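Local coordinates for protein probable M18 family aminopeptidase 1 (Thermotoga maritima, PDB 2GLF) that probably removes amino acids from the N-terminal ends of peptides, as a metal-dependent aminopeptidase of the M18 family, at residues L258-S263 and E438-Y443; R377-E382 and R444-K449. All blocks are in the same frame, centred on the assembly; numbering follows the deposited sequence.

Contact 1: L258-S263 and E438-Y443; sequences LRALLS and ETYVAY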
loop_
_atom_site.group_PDB
_atom_site.type_symbol
_atom_site.label_atom_id
_atom_site.label_comp_id
_atom_site.label_asym_id
_atom_site.label_seq_id
_atom_site.Cartn_x
_atom_site.Cartn_y
_atom_site.Cartn_z
ATOM N N LEU A 258 50.942 1.437 -21.678
ATOM C CA LEU A 258 52.103 2.308 -21.773
ATOM C C LEU A 258 53.357 1.436 -21.760
ATOM O O LEU A 258 54.241 1.581 -22.606
ATOM C CB LEU A 258 52.151 3.263 -20.582
ATOM C CG LEU A 258 52.837 4.619 -20.761
ATOM C CD1 LEU A 258 53.365 5.063 -19.416
ATOM C CD2 LEU A 258 53.972 4.539 -21.763
ATOM N N ARG A 259 53.427 0.523 -20.797
ATOM C CA ARG A 259 54.577 -0.364 -20.682
ATOM C C ARG A 259 54.724 -1.274 -21.894
ATOM O O ARG A 259 55.839 -1.607 -22.293
ATOM C CB ARG A 259 54.483 -1.195 -19.397
ATOM C CG ARG A 259 54.681 -0.377 -18.119
ATOM C CD ARG A 259 56.098 0.180 -18.029
ATOM N NE ARG A 259 57.059 -0.907 -17.930
ATOM C CZ ARG A 259 57.195 -1.681 -16.860
ATOM N NH1 ARG A 259 56.435 -1.476 -15.794
ATOM N NH2 ARG A 259 58.057 -2.685 -16.873
ATOM N N ALA A 260 53.602 -1.676 -22.484
ATOM C CA ALA A 260 53.637 -2.532 -23.662
ATOM C C ALA A 260 54.179 -1.719 -24.833
ATOM O O ALA A 260 55.087 -2.155 -25.539
ATOM C CB ALA A 260 52.244 -3.043 -23.980
ATOM N N LEU A 261 53.622 -0.526 -25.024
ATOM C CA LEU A 261 54.044 0.361 -26.103
ATOM C C LEU A 261 55.546 0.538 -26.085
ATOM O O LEU A 261 56.201 0.447 -27.119
ATOM C CB LEU A 261 53.392 1.743 -25.961
ATOM C CG LEU A 261 53.851 2.794 -26.984
ATOM C CD1 LEU A 261 53.359 2.377 -28.356
ATOM C CD2 LEU A 261 53.319 4.174 -26.643
ATOM N N LEU A 262 56.084 0.783 -24.895
ATOM C CA LEU A 262 57.511 1.011 -24.724
ATOM C C LEU A 262 58.435 -0.183 -24.955
ATOM O O LEU A 262 59.591 0.003 -25.340
ATOM C CB LEU A 262 57.779 1.580 -23.327
ATOM C CG LEU A 262 57.088 2.897 -22.972
ATOM C CD1 LEU A 262 57.636 3.406 -21.655
ATOM C CD2 LEU A 262 57.318 3.923 -24.069
ATOM N N SER A 263 57.948 -1.402 -24.737
ATOM C CA SER A 263 58.812 -2.562 -24.897
ATOM C C SER A 263 58.448 -3.485 -26.044
ATOM O O SER A 263 59.002 -4.573 -26.180
ATOM C CB SER A 263 58.850 -3.362 -23.596
ATOM O OG SER A 263 57.589 -3.944 -23.336
ATOM N N GLU A 438 49.786 -10.061 -16.755
ATOM C CA GLU A 438 49.326 -10.746 -17.945
ATOM C C GLU A 438 48.659 -9.816 -18.948
ATOM O O GLU A 438 48.673 -10.079 -20.153
ATOM C CB GLU A 438 48.381 -11.880 -17.574
ATOM C CG GLU A 438 48.199 -12.879 -18.703
ATOM C CD GLU A 438 49.497 -13.564 -19.093
ATOM O OE1 GLU A 438 49.496 -14.337 -20.071
ATOM O OE2 GLU A 438 50.517 -13.335 -18.417
ATOM N N THR A 439 48.063 -8.736 -18.454
ATOM C CA THR A 439 47.416 -7.777 -19.341
ATOM C C THR A 439 48.518 -7.156 -20.179
ATOM O O THR A 439 48.411 -7.065 -21.405
ATOM C CB THR A 439 46.691 -6.686 -18.546
ATOM O OG1 THR A 439 45.545 -7.258 -17.905
ATOM C CG2 THR A 439 46.250 -5.554 -19.468
ATOM N N TYR A 440 49.583 -6.745 -19.496
ATOM C CA TYR A 440 50.762 -6.159 -20.133
ATOM C C TYR A 440 51.307 -7.095 -21.212
ATOM O O TYR A 440 51.756 -6.656 -22.263
ATOM C CB TYR A 440 51.845 -5.924 -19.078
ATOM C CG TYR A 440 53.241 -5.843 -19.645
ATOM C CD1 TYR A 440 53.646 -4.745 -20.406
ATOM C CD2 TYR A 440 54.152 -6.872 -19.430
ATOM C CE1 TYR A 440 54.930 -4.676 -20.939
ATOM C CE2 TYR A 440 55.435 -6.815 -19.955
ATOM C CZ TYR A 440 55.818 -5.718 -20.709
ATOM O OH TYR A 440 57.085 -5.677 -21.244
ATOM N N VAL A 441 51.286 -8.390 -20.926
ATOM C CA VAL A 441 51.764 -9.378 -21.874
ATOM C C VAL A 441 50.825 -9.430 -23.072
ATOM O O VAL A 441 51.269 -9.387 -24.219
ATOM C CB VAL A 441 51.837 -10.768 -21.233
ATOM C CG1 VAL A 441 52.301 -11.786 -22.259
ATOM C CG2 VAL A 441 52.780 -10.738 -20.046
ATOM N N ALA A 442 49.524 -9.515 -22.801
ATOM C CA ALA A 442 48.519 -9.568 -23.857
ATOM C C ALA A 442 48.609 -8.342 -24.769
ATOM O O ALA A 442 48.662 -8.473 -25.992
ATOM C CB ALA A 442 47.128 -9.670 -23.243
ATOM N N TYR A 443 48.638 -7.155 -24.171
ATOM C CA TYR A 443 48.722 -5.907 -24.931
ATOM C C TYR A 443 49.961 -5.800 -25.817
ATOM O O TYR A 443 49.888 -5.301 -26.939
ATOM C CB TYR A 443 48.701 -4.709 -23.981
ATOM C CG TYR A 443 47.346 -4.406 -23.387
ATOM C CD1 TYR A 443 47.206 -3.421 -22.413
ATOM C CD2 TYR A 443 46.202 -5.098 -23.796
ATOM C CE1 TYR A 443 45.963 -3.128 -21.856
ATOM C CE2 TYR A 443 44.956 -4.814 -23.246
ATOM C CZ TYR A 443 44.845 -3.826 -22.275
ATOM O OH TYR A 443 43.623 -3.529 -21.716
#
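Tyr440 sets the edge of its ring against the backbone of the helix carrying Arg259 and Ala260. Arg259 C and Ala260 N lie in the ring plane at that edge, and Tyr440 CE1 is 3.5 Å from Arg259 O. Arg259 CZ stands above one face of this ring, 5.9 Å from the centroid and 22° off the normal, too far for more than a weak cation-pi attraction. Arg259 NH1 bonds Tyr255 and pairs with Glu22. Phe19 stacks on the Tyr440 ring. The Tyr443 ring has Thr439 CG2 of its own helix over one face, 3.4 Å above the plane and toward the rim.

With CG anti to the backbone N (chi1 157°), the Tyr440 ring sets out toward helix 248-263, where OH meets Ser263 OG at 2.8 Å. Either hydroxyl could be the donor. Arg444 NH1 also bonds this phenol oxygen. A leucine in place of Tyr440 would probably leave Ser263 OG and Arg444 NH1 without this partner and open a gap beside Phe19.

Ala260 CB touches Tyr443 CB at 3.9 Å. The axes of the short segments approach to 8.6 Å at 46°, consistent with the small alanine between them. Tyr443 OH bonds Met417 O on a strand of the central sheet. This is helix-helix packing beside that sheet in the alpha/beta zinc-exopeptidase fold, with the Tyr443 side chain about 10 Å from a bound manganese ion.

Contact 2: R377-E382 and R444-K449; sequences RKVLNE and RSLMEK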
loop_
_atom_site.group_PDB
_atom_site.type_symbol
_atom_site.label_atom_id
_atom_site.label_comp_id
_atom_site.label_asym_id
_atom_site.label_seq_id
_atom_site.Cartn_x
_atom_site.Cartn_y
_atom_site.Cartn_z
ATOM N N ARG A 377 42.069 -14.259 -30.795
ATOM C CA ARG A 377 42.209 -15.534 -30.108
ATOM C C ARG A 377 43.452 -16.271 -30.579
ATOM O O ARG A 377 44.095 -16.972 -29.800
ATOM C CB ARG A 377 40.967 -16.400 -30.346
ATOM C CG ARG A 377 40.540 -17.201 -29.130
ATOM C CD ARG A 377 40.717 -18.696 -29.309
ATOM N NE ARG A 377 39.868 -19.207 -30.374
ATOM C CZ ARG A 377 39.564 -20.492 -30.536
ATOM N NH1 ARG A 377 40.035 -21.407 -29.693
ATOM N NH2 ARG A 377 38.799 -20.865 -31.556
ATOM N N LYS A 378 43.789 -16.101 -31.856
ATOM C CA LYS A 378 44.954 -16.759 -32.449
ATOM C C LYS A 378 46.247 -16.214 -31.851
ATOM O O LYS A 378 47.071 -16.977 -31.337
ATOM C CB LYS A 378 44.955 -16.560 -33.966
ATOM C CG LYS A 378 45.866 -17.507 -34.727
ATOM C CD LYS A 378 45.665 -17.359 -36.230
ATOM C CE LYS A 378 46.425 -18.418 -37.024
ATOM N NZ LYS A 378 47.906 -18.262 -36.922
ATOM N N VAL A 379 46.419 -14.896 -31.914
ATOM C CA VAL A 379 47.612 -14.264 -31.364
ATOM C C VAL A 379 47.830 -14.687 -29.908
ATOM O O VAL A 379 48.909 -15.169 -29.543
ATOM C CB VAL A 379 47.511 -12.720 -31.412
ATOM C CG1 VAL A 379 48.695 -12.106 -30.681
ATOM C CG2 VAL A 379 47.478 -12.232 -32.853
ATOM N N LEU A 380 46.798 -14.513 -29.084
ATOM C CA LEU A 380 46.879 -14.859 -27.673
ATOM C C LEU A 380 47.377 -16.272 -27.454
ATOM O O LEU A 380 48.450 -16.476 -26.894
ATOM C CB LEU A 380 45.517 -14.691 -26.996
ATOM C CG LEU A 380 44.986 -13.263 -26.852
ATOM C CD1 LEU A 380 43.647 -13.308 -26.130
ATOM C CD2 LEU A 380 45.984 -12.389 -26.095
ATOM N N ASN A 381 46.597 -17.250 -27.895
ATOM C CA ASN A 381 46.980 -18.641 -27.721
ATOM C C ASN A 381 48.365 -18.956 -28.282
ATOM O O ASN A 381 49.126 -19.718 -27.675
ATOM C CB ASN A 381 45.935 -19.561 -28.352
ATOM C CG ASN A 381 44.619 -19.522 -27.617
ATOM O OD1 ASN A 381 44.583 -19.540 -26.388
ATOM N ND2 ASN A 381 43.526 -19.479 -28.364
ATOM N N GLU A 382 48.698 -18.369 -29.429
ATOM C CA GLU A 382 50.002 -18.606 -30.037
ATOM C C GLU A 382 51.162 -18.057 -29.198
ATOM O O GLU A 382 52.226 -18.683 -29.122
ATOM C CB GLU A 382 50.025 -18.032 -31.452
ATOM C CG GLU A 382 49.716 -19.090 -32.502
ATOM C CD GLU A 382 49.304 -18.514 -33.842
ATOM O OE1 GLU A 382 49.639 -17.345 -34.127
ATOM O OE2 GLU A 382 48.651 -19.245 -34.618
ATOM N N ARG A 444 51.098 -6.257 -25.302
ATOM C CA ARG A 444 52.358 -6.195 -26.031
ATOM C C ARG A 444 52.375 -7.141 -27.216
ATOM O O ARG A 444 52.739 -6.755 -28.328
ATOM C CB ARG A 444 53.523 -6.534 -25.102
ATOM C CG ARG A 444 54.858 -6.631 -25.804
ATOM C CD ARG A 444 55.981 -6.969 -24.839
ATOM N NE ARG A 444 57.225 -7.255 -25.548
ATOM C CZ ARG A 444 58.394 -7.470 -24.955
ATOM N NH1 ARG A 444 58.489 -7.431 -23.632
ATOM N NH2 ARG A 444 59.470 -7.721 -25.690
ATOM N N SER A 445 51.985 -8.385 -26.971
ATOM C CA SER A 445 51.968 -9.379 -28.026
ATOM C C SER A 445 50.841 -9.133 -29.028
ATOM O O SER A 445 50.843 -9.699 -30.115
ATOM C CB SER A 445 51.863 -10.780 -27.422
ATOM O OG SER A 445 50.786 -10.862 -26.512
ATOM N N LEU A 446 49.877 -8.292 -28.670
ATOM C CA LEU A 446 48.790 -7.994 -29.590
ATOM C C LEU A 446 49.199 -6.867 -30.527
ATOM O O LEU A 446 48.757 -6.815 -31.680
ATOM C CB LEU A 446 47.522 -7.601 -28.837
ATOM C CG LEU A 446 46.620 -8.752 -28.385
ATOM C CD1 LEU A 446 45.479 -8.192 -27.565
ATOM C CD2 LEU A 446 46.088 -9.511 -29.594
HETATM N N MSE A 447 50.037 -5.961 -30.032
HETATM C CA MSE A 447 50.512 -4.854 -30.852
HETATM C C MSE A 447 51.534 -5.414 -31.830
HETATM O O MSE A 447 51.639 -4.963 -32.972
HETATM C CB MSE A 447 51.187 -3.792 -29.991
HETATM C CG MSE A 447 50.315 -3.215 -28.911
HETATM SE SE MSE A 447 51.318 -2.029 -27.755
HETATM C CE MSE A 447 50.345 -0.387 -28.077
ATOM N N GLU A 448 52.279 -6.410 -31.359
ATOM C CA GLU A 448 53.326 -7.059 -32.143
ATOM C C GLU A 448 52.842 -8.027 -33.213
ATOM O O GLU A 448 53.388 -8.058 -34.316
ATOM C CB GLU A 448 54.281 -7.826 -31.220
ATOM C CG GLU A 448 55.256 -6.973 -30.424
ATOM C CD GLU A 448 56.103 -7.797 -29.454
ATOM O OE1 GLU A 448 57.067 -7.237 -28.880
ATOM O OE2 GLU A 448 55.803 -8.999 -29.259
ATOM N N LYS A 449 51.817 -8.809 -32.893
ATOM C CA LYS A 449 51.338 -9.821 -33.823
ATOM C C LYS A 449 50.031 -9.572 -34.578
ATOM O O LYS A 449 49.725 -10.319 -35.505
ATOM C CB LYS A 449 51.253 -11.166 -33.093
ATOM C CG LYS A 449 52.483 -11.517 -32.251
ATOM C CD LYS A 449 53.535 -12.294 -33.032
ATOM C CE LYS A 449 54.254 -11.445 -34.071
ATOM N NZ LYS A 449 55.159 -10.426 -33.473
#
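Val379 packs against Leu446 and Lys449 where two helices of the alpha/beta M18 fold meet. One is helix 370-382, which leads to the edge strand 387-389 of the central sheet. The other is the C-terminal helix 433-449. The short segments run at 119° to each other, with their axes 9.6 Å apart.

Apolar contacts carry the join. With Val379 CG1 anti to the backbone N (chi1 173°), this methyl enters between Leu446 and Lys449, 3.8 Å from Leu446 CD2 and 3.6 Å from Lys449 CB. Val379 CG2 is 3.9 Å from the same Lys449 CB. The Val379 and Lys449 side chains cross obliquely. Only the base of the lysine chain touches the valine; the bent remainder turns back to its own helix. Leu380 CD2 sits 4.3 Å from Leu446 CG. Leu380 also touches Trp387 of the edge strand.

Polar groups bond within their own helices or to parts beyond this contact. Ser445 OG bonds back to Val441 O, one turn earlier. Glu382 OE2 receives Lys378 NZ on its syn lone pair, in a salt bridge of 2.6 Å. Arg444 NE pairs with Glu448 OE1, in the plane of the guanidinium, through a weak hydrogen bond; Asn265 N also bonds that oxygen. Helix 370-382 also faces a second subunit: Arg377 forms salt bridges to Glu218 and Asp219 of that subunit, and Asn381 ND2 bonds the same Glu218.

The Lys449 chain bends at chi2, chi3 and chi4, and NZ makes a weak bond of 3.1 Å to Glu448 O.

How the contacts relate
Helix 433-449 serves both contacts, whose centres are about 11 Å apart. Contact 1 uses its middle against helix 248-263; contact 2 uses its last turns against helix 370-382. The two meet at Arg444 and Met447, a selenomethionine. Arg444 belongs to contact 2, but its guanidinium packs over Ser263 O of contact 1. Met447 SE lies 4.0 Å from Ala260 CB and also touches the strand 270-275. Contact 1 is nearer the metals, and its helix 248-263 carries Asp249, a ligand of both manganese ions, close to its start. Contact 2 lies away from these sites and next to a subunit interface. Helix 433-449 thus links helix 248-263, which carries a metal ligand, to helix 370-382, which faces the second subunit.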